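Tubulin-specific chaperone A (Saccharomyces cerevisiae, PDB 1QSD) binds beta-tubulin as a folding cofactor and takes part in an early step of the tubulin folding pathway. Local coordinates at residues Y22-L27 and T64-I69; E71-L76 and S98-L103; A12-T17 and V89-S94; K28-H33 and D56-L61. All blocks are in the same frame, centred on the assembly; numbering follows the deposited sequence.

Contact 1: residues Y22-L27 and T64-I69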
# COMPACT_ATOMS: atom_id res chain seq x y z
N TYR A 22 -1.86 -6.50 5.11
CA TYR A 22 -1.81 -5.08 5.42
C TYR A 22 -2.62 -4.30 4.40
O TYR A 22 -3.48 -3.50 4.76
CB TYR A 22 -0.36 -4.59 5.42
CG TYR A 22 0.37 -4.91 6.70
CD1 TYR A 22 -0.30 -5.55 7.76
CD2 TYR A 22 1.70 -4.52 6.90
CE1 TYR A 22 0.34 -5.79 8.98
CE2 TYR A 22 2.35 -4.76 8.11
CZ TYR A 22 1.66 -5.40 9.15
OH TYR A 22 2.29 -5.63 10.36
N TYR A 23 -2.36 -4.57 3.12
CA TYR A 23 -3.07 -3.90 2.04
C TYR A 23 -4.56 -4.25 2.04
O TYR A 23 -5.40 -3.42 1.67
CB TYR A 23 -2.43 -4.27 0.69
CG TYR A 23 -1.10 -3.58 0.39
CD1 TYR A 23 -0.20 -3.22 1.41
CD2 TYR A 23 -0.75 -3.28 -0.93
CE1 TYR A 23 1.03 -2.58 1.11
CE2 TYR A 23 0.46 -2.64 -1.23
CZ TYR A 23 1.35 -2.29 -0.22
OH TYR A 23 2.52 -1.67 -0.61
N GLN A 24 -4.90 -5.45 2.49
CA GLN A 24 -6.29 -5.88 2.55
C GLN A 24 -7.06 -5.12 3.64
O GLN A 24 -8.28 -5.01 3.57
CB GLN A 24 -6.39 -7.39 2.78
CG GLN A 24 -7.54 -8.08 2.03
CD GLN A 24 -7.29 -8.26 0.52
OE1 GLN A 24 -8.22 -8.27 -0.27
NE2 GLN A 24 -6.03 -8.43 0.14
N GLN A 25 -6.35 -4.61 4.64
CA GLN A 25 -6.97 -3.82 5.73
C GLN A 25 -7.32 -2.43 5.18
O GLN A 25 -8.40 -1.90 5.45
CB GLN A 25 -6.00 -3.61 6.89
CG GLN A 25 -5.38 -4.87 7.51
CD GLN A 25 -4.22 -4.56 8.46
OE1 GLN A 25 -4.03 -5.26 9.46
NE2 GLN A 25 -3.43 -3.52 8.15
N GLU A 26 -6.37 -1.84 4.46
CA GLU A 26 -6.54 -0.52 3.84
C GLU A 26 -7.75 -0.54 2.93
O GLU A 26 -8.63 0.31 3.03
CB GLU A 26 -5.28 -0.17 3.03
CG GLU A 26 -4.59 1.13 3.46
CD GLU A 26 -5.08 2.37 2.70
OE1 GLU A 26 -5.81 3.19 3.30
OE2 GLU A 26 -4.72 2.52 1.51
N LEU A 27 -7.80 -1.54 2.05
CA LEU A 27 -8.88 -1.71 1.09
C LEU A 27 -10.25 -1.80 1.77
O LEU A 27 -11.20 -1.14 1.36
CB LEU A 27 -8.65 -2.97 0.26
CG LEU A 27 -9.57 -3.16 -0.95
CD1 LEU A 27 -9.33 -2.03 -1.96
CD2 LEU A 27 -9.30 -4.50 -1.60
N THR A 64 -1.14 -7.56 -8.89
CA THR A 64 0.30 -7.72 -9.05
C THR A 64 0.93 -8.34 -7.83
O THR A 64 1.94 -9.06 -7.93
CB THR A 64 1.00 -6.39 -9.39
OG1 THR A 64 0.47 -5.35 -8.56
CG2 THR A 64 0.80 -6.04 -10.89
N LEU A 65 0.31 -8.09 -6.69
CA LEU A 65 0.76 -8.61 -5.40
C LEU A 65 0.51 -10.12 -5.32
O LEU A 65 1.34 -10.86 -4.77
CB LEU A 65 0.05 -7.89 -4.26
CG LEU A 65 0.48 -8.24 -2.85
CD1 LEU A 65 2.00 -8.13 -2.70
CD2 LEU A 65 -0.21 -7.32 -1.91
N TYR A 66 -0.62 -10.58 -5.89
CA TYR A 66 -0.93 -12.01 -5.90
C TYR A 66 -0.02 -12.74 -6.86
O TYR A 66 0.37 -13.87 -6.58
CB TYR A 66 -2.37 -12.28 -6.27
CG TYR A 66 -3.33 -11.83 -5.21
CD1 TYR A 66 -3.26 -12.34 -3.90
CD2 TYR A 66 -4.32 -10.90 -5.50
CE1 TYR A 66 -4.15 -11.92 -2.91
CE2 TYR A 66 -5.22 -10.47 -4.52
CZ TYR A 66 -5.13 -10.98 -3.24
OH TYR A 66 -6.07 -10.55 -2.32
N GLU A 67 0.33 -12.08 -7.97
CA GLU A 67 1.24 -12.65 -8.96
C GLU A 67 2.58 -12.96 -8.28
O GLU A 67 3.11 -14.06 -8.41
CB GLU A 67 1.44 -11.67 -10.13
CG GLU A 67 0.24 -11.56 -11.08
CD GLU A 67 0.29 -10.34 -12.02
OE1 GLU A 67 -0.72 -9.58 -12.11
OE2 GLU A 67 1.35 -10.13 -12.67
N LYS A 68 3.09 -12.02 -7.49
CA LYS A 68 4.37 -12.19 -6.79
C LYS A 68 4.33 -13.21 -5.68
O LYS A 68 5.32 -13.86 -5.41
CB LYS A 68 4.92 -10.86 -6.30
CG LYS A 68 5.44 -10.03 -7.45
CD LYS A 68 6.10 -8.78 -6.99
CE LYS A 68 6.50 -7.94 -8.19
NZ LYS A 68 7.05 -6.63 -7.73
N ILE A 69 3.19 -13.34 -5.04
CA ILE A 69 3.05 -14.36 -4.01
C ILE A 69 3.14 -15.75 -4.69
O ILE A 69 3.84 -16.65 -4.20
CB ILE A 69 1.72 -14.20 -3.23
CG1 ILE A 69 1.84 -12.98 -2.30
CG2 ILE A 69 1.41 -15.43 -2.40
CD1 ILE A 69 0.63 -12.77 -1.42

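Contact 2: residues E71-L76 and S98-L103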
# COMPACT_ATOMS: atom_id res chain seq x y z
N GLU A 71 4.71 -16.48 -7.63
CA GLU A 71 6.12 -16.65 -8.05
C GLU A 71 7.00 -17.02 -6.87
O GLU A 71 7.81 -17.94 -6.95
CB GLU A 71 6.69 -15.35 -8.63
CG GLU A 71 6.02 -14.84 -9.88
CD GLU A 71 6.51 -13.47 -10.30
OE1 GLU A 71 5.87 -12.88 -11.19
OE2 GLU A 71 7.52 -12.97 -9.74
N PHE A 72 6.87 -16.29 -5.77
CA PHE A 72 7.67 -16.58 -4.60
C PHE A 72 7.35 -17.96 -4.06
O PHE A 72 8.24 -18.68 -3.58
CB PHE A 72 7.48 -15.51 -3.54
CG PHE A 72 8.17 -14.20 -3.87
CD1 PHE A 72 8.29 -13.77 -5.19
CD2 PHE A 72 8.65 -13.38 -2.85
CE1 PHE A 72 8.88 -12.54 -5.49
CE2 PHE A 72 9.23 -12.16 -3.13
CZ PHE A 72 9.35 -11.73 -4.46
N LYS A 73 6.07 -18.34 -4.17
CA LYS A 73 5.62 -19.66 -3.71
C LYS A 73 6.26 -20.75 -4.55
O LYS A 73 6.82 -21.71 -4.03
CB LYS A 73 4.09 -19.79 -3.81
CG LYS A 73 3.56 -21.05 -3.16
CD LYS A 73 2.10 -21.24 -3.42
CE LYS A 73 1.88 -22.18 -4.58
NZ LYS A 73 2.25 -21.53 -5.84
N GLU A 74 6.21 -20.56 -5.86
CA GLU A 74 6.76 -21.53 -6.78
C GLU A 74 8.27 -21.68 -6.68
O GLU A 74 8.82 -22.76 -6.89
CB GLU A 74 6.34 -21.19 -8.21
CG GLU A 74 4.83 -21.26 -8.39
CD GLU A 74 4.38 -21.17 -9.83
OE1 GLU A 74 3.33 -21.76 -10.14
OE2 GLU A 74 5.06 -20.50 -10.65
N ASP A 75 8.93 -20.58 -6.35
CA ASP A 75 10.36 -20.58 -6.19
C ASP A 75 10.72 -21.41 -4.96
O ASP A 75 11.62 -22.25 -5.03
CB ASP A 75 10.88 -19.15 -6.01
CG ASP A 75 12.40 -19.08 -5.98
OD1 ASP A 75 12.94 -18.44 -5.05
OD2 ASP A 75 13.05 -19.68 -6.87
N LEU A 76 9.97 -21.22 -3.88
CA LEU A 76 10.21 -21.96 -2.66
C LEU A 76 9.89 -23.45 -2.85
O LEU A 76 10.65 -24.32 -2.41
CB LEU A 76 9.42 -21.34 -1.49
CG LEU A 76 9.55 -21.89 -0.07
CD1 LEU A 76 11.01 -22.11 0.29
CD2 LEU A 76 8.87 -20.96 0.94
N SER A 98 0.06 -21.38 3.66
CA SER A 98 -0.63 -20.12 3.86
C SER A 98 -0.76 -19.33 2.56
O SER A 98 -1.80 -18.73 2.28
CB SER A 98 0.09 -19.28 4.90
OG SER A 98 -0.05 -19.87 6.18
N ALA A 99 0.31 -19.33 1.77
CA ALA A 99 0.30 -18.62 0.50
C ALA A 99 -0.73 -19.22 -0.45
O ALA A 99 -1.42 -18.49 -1.18
CB ALA A 99 1.70 -18.65 -0.13
N GLN A 100 -0.79 -20.56 -0.47
CA GLN A 100 -1.70 -21.29 -1.34
C GLN A 100 -3.15 -21.02 -0.94
O GLN A 100 -4.01 -20.79 -1.78
CB GLN A 100 -1.37 -22.79 -1.28
CG GLN A 100 -2.14 -23.64 -2.28
CD GLN A 100 -1.78 -23.32 -3.71
OE1 GLN A 100 -2.52 -22.66 -4.43
NE2 GLN A 100 -0.61 -23.78 -4.13
N GLU A 101 -3.41 -21.00 0.37
CA GLU A 101 -4.75 -20.72 0.86
C GLU A 101 -5.19 -19.38 0.31
O GLU A 101 -6.27 -19.29 -0.28
CB GLU A 101 -4.77 -20.64 2.38
CG GLU A 101 -4.61 -21.96 3.08
CD GLU A 101 -4.51 -21.83 4.60
OE1 GLU A 101 -4.22 -22.86 5.26
OE2 GLU A 101 -4.71 -20.71 5.14
N LEU A 102 -4.33 -18.37 0.46
CA LEU A 102 -4.60 -17.02 -0.03
C LEU A 102 -4.99 -16.98 -1.49
O LEU A 102 -6.00 -16.36 -1.84
CB LEU A 102 -3.37 -16.12 0.15
CG LEU A 102 -3.13 -15.49 1.50
CD1 LEU A 102 -1.89 -14.66 1.43
CD2 LEU A 102 -4.31 -14.64 1.86
N LEU A 103 -4.16 -17.59 -2.34
CA LEU A 103 -4.38 -17.63 -3.78
C LEU A 103 -5.67 -18.37 -4.16
O LEU A 103 -6.28 -18.09 -5.19
CB LEU A 103 -3.18 -18.29 -4.45
CG LEU A 103 -1.84 -17.59 -4.21
CD1 LEU A 103 -0.70 -18.49 -4.67
CD2 LEU A 103 -1.81 -16.26 -4.96

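Contact 3: residues A12-T17 and V89-S94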
# COMPACT_ATOMS: atom_id res chain seq x y z
N ALA A 12 11.16 -14.24 2.40
CA ALA A 12 10.70 -13.48 1.26
C ALA A 12 9.19 -13.71 1.10
O ALA A 12 8.42 -12.74 1.01
CB ALA A 12 11.44 -13.90 -0.00
N LEU A 13 8.77 -14.97 1.17
CA LEU A 13 7.37 -15.35 1.01
C LEU A 13 6.49 -14.90 2.17
O LEU A 13 5.39 -14.37 1.95
CB LEU A 13 7.22 -16.85 0.80
CG LEU A 13 5.77 -17.37 0.63
CD1 LEU A 13 5.04 -16.70 -0.58
CD2 LEU A 13 5.78 -18.89 0.46
N LYS A 14 6.95 -15.15 3.40
CA LYS A 14 6.19 -14.76 4.59
C LYS A 14 5.95 -13.24 4.63
O LYS A 14 4.91 -12.78 5.07
CB LYS A 14 6.88 -15.24 5.88
CG LYS A 14 6.98 -16.76 5.99
CD LYS A 14 7.15 -17.27 7.44
CE LYS A 14 6.88 -18.79 7.51
NZ LYS A 14 6.79 -19.42 8.88
N ARG A 15 6.91 -12.47 4.16
CA ARG A 15 6.73 -11.03 4.18
C ARG A 15 5.76 -10.57 3.12
O ARG A 15 4.98 -9.62 3.32
CB ARG A 15 8.08 -10.33 4.16
CG ARG A 15 8.92 -10.76 5.40
CD ARG A 15 8.04 -10.90 6.67
NE ARG A 15 8.69 -11.45 7.87
CZ ARG A 15 9.35 -12.61 7.93
NH1 ARG A 15 9.50 -13.38 6.86
NH2 ARG A 15 9.80 -13.05 9.11
N LEU A 16 5.69 -11.31 2.03
CA LEU A 16 4.74 -10.96 0.98
C LEU A 16 3.31 -11.25 1.46
O LEU A 16 2.41 -10.44 1.27
CB LEU A 16 5.03 -11.73 -0.32
CG LEU A 16 5.88 -11.02 -1.36
CD1 LEU A 16 5.80 -11.77 -2.68
CD2 LEU A 16 5.34 -9.62 -1.55
N THR A 17 3.11 -12.38 2.12
CA THR A 17 1.77 -12.71 2.60
C THR A 17 1.34 -11.78 3.73
O THR A 17 0.16 -11.50 3.87
CB THR A 17 1.60 -14.21 2.99
OG1 THR A 17 2.32 -14.49 4.20
CG2 THR A 17 2.07 -15.12 1.84
N VAL A 89 12.47 -28.08 7.54
CA VAL A 89 11.69 -27.36 6.53
C VAL A 89 10.18 -27.18 6.86
O VAL A 89 9.39 -26.80 5.98
CB VAL A 89 11.82 -28.01 5.14
CG1 VAL A 89 13.29 -28.11 4.77
CG2 VAL A 89 11.19 -29.39 5.13
N SER A 90 9.80 -27.36 8.12
CA SER A 90 8.41 -27.21 8.51
C SER A 90 7.92 -25.79 8.30
O SER A 90 6.80 -25.59 7.82
CB SER A 90 8.22 -27.63 9.95
OG SER A 90 8.74 -28.93 10.15
N ASP A 91 8.75 -24.81 8.64
CA ASP A 91 8.37 -23.41 8.44
C ASP A 91 8.14 -23.10 6.98
O ASP A 91 7.24 -22.32 6.65
CB ASP A 91 9.42 -22.46 8.99
CG ASP A 91 9.23 -22.19 10.44
OD1 ASP A 91 10.24 -21.91 11.12
OD2 ASP A 91 8.07 -22.27 10.91
N ALA A 92 8.94 -23.70 6.11
CA ALA A 92 8.83 -23.49 4.66
C ALA A 92 7.51 -24.06 4.14
O ALA A 92 6.78 -23.38 3.42
CB ALA A 92 10.01 -24.15 3.93
N ARG A 93 7.21 -25.30 4.52
CA ARG A 93 5.95 -25.96 4.14
C ARG A 93 4.75 -25.15 4.64
O ARG A 93 3.77 -24.98 3.93
CB ARG A 93 5.88 -27.37 4.74
CG ARG A 93 6.42 -28.48 3.83
CD ARG A 93 6.04 -29.88 4.36
NE ARG A 93 7.11 -30.45 5.18
CZ ARG A 93 7.10 -30.53 6.51
NH1 ARG A 93 6.06 -30.07 7.21
NH2 ARG A 93 8.18 -31.01 7.13
N SER A 94 4.86 -24.63 5.86
CA SER A 94 3.82 -23.84 6.48
C SER A 94 3.64 -22.54 5.71
O SER A 94 2.51 -22.09 5.49
CB SER A 94 4.22 -23.54 7.93
OG SER A 94 3.11 -23.08 8.68

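Contact 4: residues K28-H33 and D56-L61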
# COMPACT_ATOMS: atom_id res chain seq x y z
N LYS A 28 -10.34 -2.60 2.83
CA LYS A 28 -11.59 -2.79 3.56
C LYS A 28 -12.07 -1.49 4.20
O LYS A 28 -13.27 -1.20 4.21
CB LYS A 28 -11.43 -3.87 4.62
CG LYS A 28 -12.72 -4.21 5.31
CD LYS A 28 -12.69 -5.57 6.01
CE LYS A 28 -14.09 -5.90 6.54
NZ LYS A 28 -14.20 -7.24 7.18
N ASP A 29 -11.13 -0.73 4.74
CA ASP A 29 -11.42 0.54 5.39
C ASP A 29 -11.90 1.61 4.38
O ASP A 29 -12.73 2.46 4.70
CB ASP A 29 -10.18 1.02 6.14
CG ASP A 29 -10.43 2.23 7.00
OD1 ASP A 29 -9.85 3.30 6.71
OD2 ASP A 29 -11.22 2.12 7.97
N GLN A 30 -11.37 1.56 3.15
CA GLN A 30 -11.74 2.50 2.10
C GLN A 30 -13.15 2.23 1.54
O GLN A 30 -13.88 3.17 1.22
CB GLN A 30 -10.71 2.50 0.97
CG GLN A 30 -9.42 3.25 1.30
CD GLN A 30 -8.43 3.26 0.15
OE1 GLN A 30 -8.76 3.69 -0.96
NE2 GLN A 30 -7.22 2.80 0.40
N GLU A 31 -13.51 0.96 1.41
CA GLU A 31 -14.83 0.59 0.92
C GLU A 31 -15.91 1.00 1.92
O GLU A 31 -17.05 1.32 1.54
CB GLU A 31 -14.91 -0.91 0.67
CG GLU A 31 -14.22 -1.36 -0.60
CD GLU A 31 -13.91 -2.83 -0.58
OE1 GLU A 31 -14.71 -3.60 -0.02
OE2 GLU A 31 -12.84 -3.23 -1.11
N ALA A 32 -15.57 0.96 3.21
CA ALA A 32 -16.52 1.34 4.25
C ALA A 32 -16.83 2.82 4.07
O ALA A 32 -17.99 3.24 4.08
CB ALA A 32 -15.92 1.08 5.64
N HIS A 33 -15.77 3.58 3.83
CA HIS A 33 -15.87 5.02 3.62
C HIS A 33 -16.68 5.39 2.39
O HIS A 33 -17.54 6.26 2.45
CB HIS A 33 -14.48 5.65 3.55
CG HIS A 33 -14.51 7.15 3.53
ND1 HIS A 33 -15.52 7.88 4.11
CD2 HIS A 33 -13.63 8.04 3.02
CE1 HIS A 33 -15.27 9.17 3.96
NE2 HIS A 33 -14.13 9.30 3.30
N ASP A 56 -10.28 2.57 -6.38
CA ASP A 56 -9.88 1.85 -7.59
C ASP A 56 -8.37 1.69 -7.68
O ASP A 56 -7.89 0.67 -8.17
CB ASP A 56 -10.39 2.54 -8.86
CG ASP A 56 -11.92 2.53 -9.00
OD1 ASP A 56 -12.42 3.18 -9.93
OD2 ASP A 56 -12.62 1.88 -8.20
N ASP A 57 -7.64 2.71 -7.27
CA ASP A 57 -6.19 2.67 -7.31
C ASP A 57 -5.69 1.61 -6.34
O ASP A 57 -4.92 0.72 -6.71
CB ASP A 57 -5.60 4.04 -6.98
CG ASP A 57 -5.62 4.97 -8.17
OD1 ASP A 57 -4.66 5.76 -8.32
OD2 ASP A 57 -6.58 4.89 -8.96
N THR A 58 -6.16 1.69 -5.09
CA THR A 58 -5.79 0.74 -4.06
C THR A 58 -6.00 -0.68 -4.61
O THR A 58 -5.10 -1.50 -4.56
CB THR A 58 -6.66 0.95 -2.82
OG1 THR A 58 -6.53 2.30 -2.37
CG2 THR A 58 -6.25 0.01 -1.70
N LYS A 59 -7.17 -0.94 -5.17
CA LYS A 59 -7.46 -2.25 -5.74
C LYS A 59 -6.47 -2.73 -6.80
O LYS A 59 -6.09 -3.90 -6.81
CB LYS A 59 -8.88 -2.28 -6.32
CG LYS A 59 -10.00 -2.31 -5.31
CD LYS A 59 -11.35 -2.30 -6.00
CE LYS A 59 -12.48 -2.50 -5.01
NZ LYS A 59 -13.82 -2.51 -5.68
N ARG A 60 -6.02 -1.84 -7.69
CA ARG A 60 -5.10 -2.21 -8.77
C ARG A 60 -3.79 -2.85 -8.25
O ARG A 60 -3.15 -3.66 -8.93
CB ARG A 60 -4.84 -0.99 -9.67
CG ARG A 60 -3.50 -0.25 -9.45
CD ARG A 60 -3.53 1.24 -9.85
NE ARG A 60 -4.23 1.49 -11.12
CZ ARG A 60 -4.80 2.65 -11.42
NH1 ARG A 60 -4.76 3.66 -10.56
NH2 ARG A 60 -5.47 2.79 -12.56
N LEU A 61 -3.47 -2.53 -7.00
CA LEU A 61 -2.28 -3.02 -6.31
C LEU A 61 -2.31 -4.50 -5.94
O LEU A 61 -1.26 -5.14 -5.82
CB LEU A 61 -2.13 -2.23 -5.01
CG LEU A 61 -0.83 -1.56 -4.62
CD1 LEU A 61 -1.12 -0.82 -3.34
CD2 LEU A 61 0.28 -2.57 -4.43

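Contact 1: residues Y22-L27 and T64-I69
Tyr23 and Leu65 mark the nearest backbone approach of two helical turns that run roughly antiparallel, their CA atoms 9.6 Å apart. Leu65, with CG anti to its backbone N (chi1 -175°), presents its CD2 methyl to the Tyr23 ring and stops 4.2 Å from CD2 of that ring, meeting it obliquely. Both are buried. These turns belong to the long hairpin of helix 5-39 and helix 45-81 that makes up most of the TBCA fold, and the Tyr23-Leu65 pair sits close to the middle of the chain, where Leu65 also packs on Leu16. Beside this apolar pair, toward the surface, Gln24 and Tyr66 approach each other at about a right angle. The bend of Gln24 at chi2 (75°) carries its amide to the hydroxyl end of Tyr66, with NE2 3.2 Å from Tyr66 OH; the amide and ring planes are turned 40° apart. The hydroxyl is hydrogen-bonded to Glu20 OE2, one turn earlier on helix 5-39. On another side of the hairpin, Glu26 is hydrogen-bonded to Tyr23 of the second subunit, and Lys68 forms a salt bridge with Asp57 of that subunit.

Contact 2: residues E71-L76 and S98-L103
Lys73 spans the gap between the two helices and lays its aliphatic chain against Ala99, Gln100 and Leu103. CG lies anti to the backbone N (chi1 -172°), which sends the first part of the chain straight out toward helix 90-104; the bend at chi3 (97°) then turns CE and NZ aside. At this elbow CD meets the CB methyl of Ala99 at 4.2 Å and the CD1 methyl of Leu103 at 4.1 Å. The leucine slants across the lysine chain, and the alanine stands one helical turn earlier. Gln100, bent at chi2, crosses the lysine obliquely near CE. The contact is carried by the methylenes, while NZ makes a long, weak ion pair with Glu77 on its own helix. The axes of 71-76 and 98-103 approach to 10.4 Å, with their directions 143° from parallel, and Lys73 and Ala99 bring the CA atoms to 6.9 Å. Phe72 turns from this contact to pack on Leu16 and makes a cation-pi pair with Lys50 of the second subunit. Within one subunit the contact packs helix 90-104 roughly antiparallel against helix 45-81, so that the chain forms three packed helices.

Contact 3: residues A12-T17 and V89-S94
The carboxylate of Asp91 receives the ammonium of Lys14 from one side of its plane. NZ stands well off that plane, 3.7 Å from OD2, and CB and CG of Asp91 lie only slightly farther from Lys14 NZ, 4.0 Å each. The salt bridge is long, without a direct hydrogen bond. The other flat group of the segment, the guanidinium of Arg93, has the carbonyl oxygen of Val89 over one face, 4.3 Å above the plane and displaced toward the rim.

Lys14 gets to Asp91 by stretching out: CG lies beside the backbone N (chi1 -63°), and from there the chain is extended to its end, meeting the aspartate side chain at about a right angle. The ammonium also lies near the backbone, with Lys14 NZ and Asp91 O 3.7 Å apart. Val89 occupies the N-cap position of helix 90-104, so Asp91 stands in the first turn, where its negative charge is probably favourable near the positive N-terminal end of the helix dipole. Ser94, which can be phosphorylated in this protein, carries no phosphate here.

The two turns run in roughly the same direction along the bundle, the short third helix lying beside the start of the first. Beneath the surface ion pair, Leu13 inserts between the other two helices, touching Ala95 and Ala99 on helix 90-104 and Leu76 on helix 45-81, while Val89 and Ala92 rest on Leu6 and Val10 of helix 5-39.

Contact 4: residues K28-H33 and D56-L61
Gln30 puts the end of its amide against the hydroxyl of Thr58, the two side chains coming from opposite directions. Its chain is extended beyond CG, and with CG anti to the carbonyl carbon (chi1 -76°) it spans most of the distance between the helices. NE2 donates a hydrogen bond to Thr58 OG1 at 2.9 Å, bent to 135° at the hydrogen, and the hydroxyl is tilted 20° out of the amide plane. Gln30 OE1 comes nearly as close, 3.0 Å from Thr58 OG1, so the hydroxyl oxygen faces the end of the amide between its N and O. Thr58 also bonds through OG1 to the backbone oxygen of Val54, a carbonyl that can only accept, consistent with the hydroxyl giving its proton there and accepting from NE2. The methyl CG2 of Thr58 also lies against the amide, 3.6 Å from Gln30 NE2.

Nearer the surface, Glu31 and Lys59 meet at about a right angle. Glu31 OE2 lies 4.0 Å from Lys59 CE. The charged atoms Glu31 OE2 and Lys59 NZ stay 4.7 Å apart, so any attraction is probably weak. Tyr23 of the second subunit packs on Thr58, and Leu61 meets its own counterpart there. Two antiparallel helices of a hairpin, bridged here by a Gln-Thr hydrogen bond and faced by a partner hairpin, are consistent with a four-helix bundle assembled from two subunits.

In the fold
Helix 5-39 leaves the N terminus and supplies, in turn, one side of contact 3, contact 1 and contact 4. The chain reverses, and helix 45-81 closes contact 4 first, then contact 1, so the shorter loop lies within the longer: two rungs of one hairpin, touching through Tyr23 and Leu61. Farther along the same helix contact 2 opens. Helix 90-104 then closes contact 3 before contact 2, so these two cross, and contact 3 encloses contacts 1 and 4. Together contacts 2 and 3 dock the third helix onto both arms of the hairpin; contact 4, about 23 Å from contact 2 between centres, lies on the opposite side of the chain's centre.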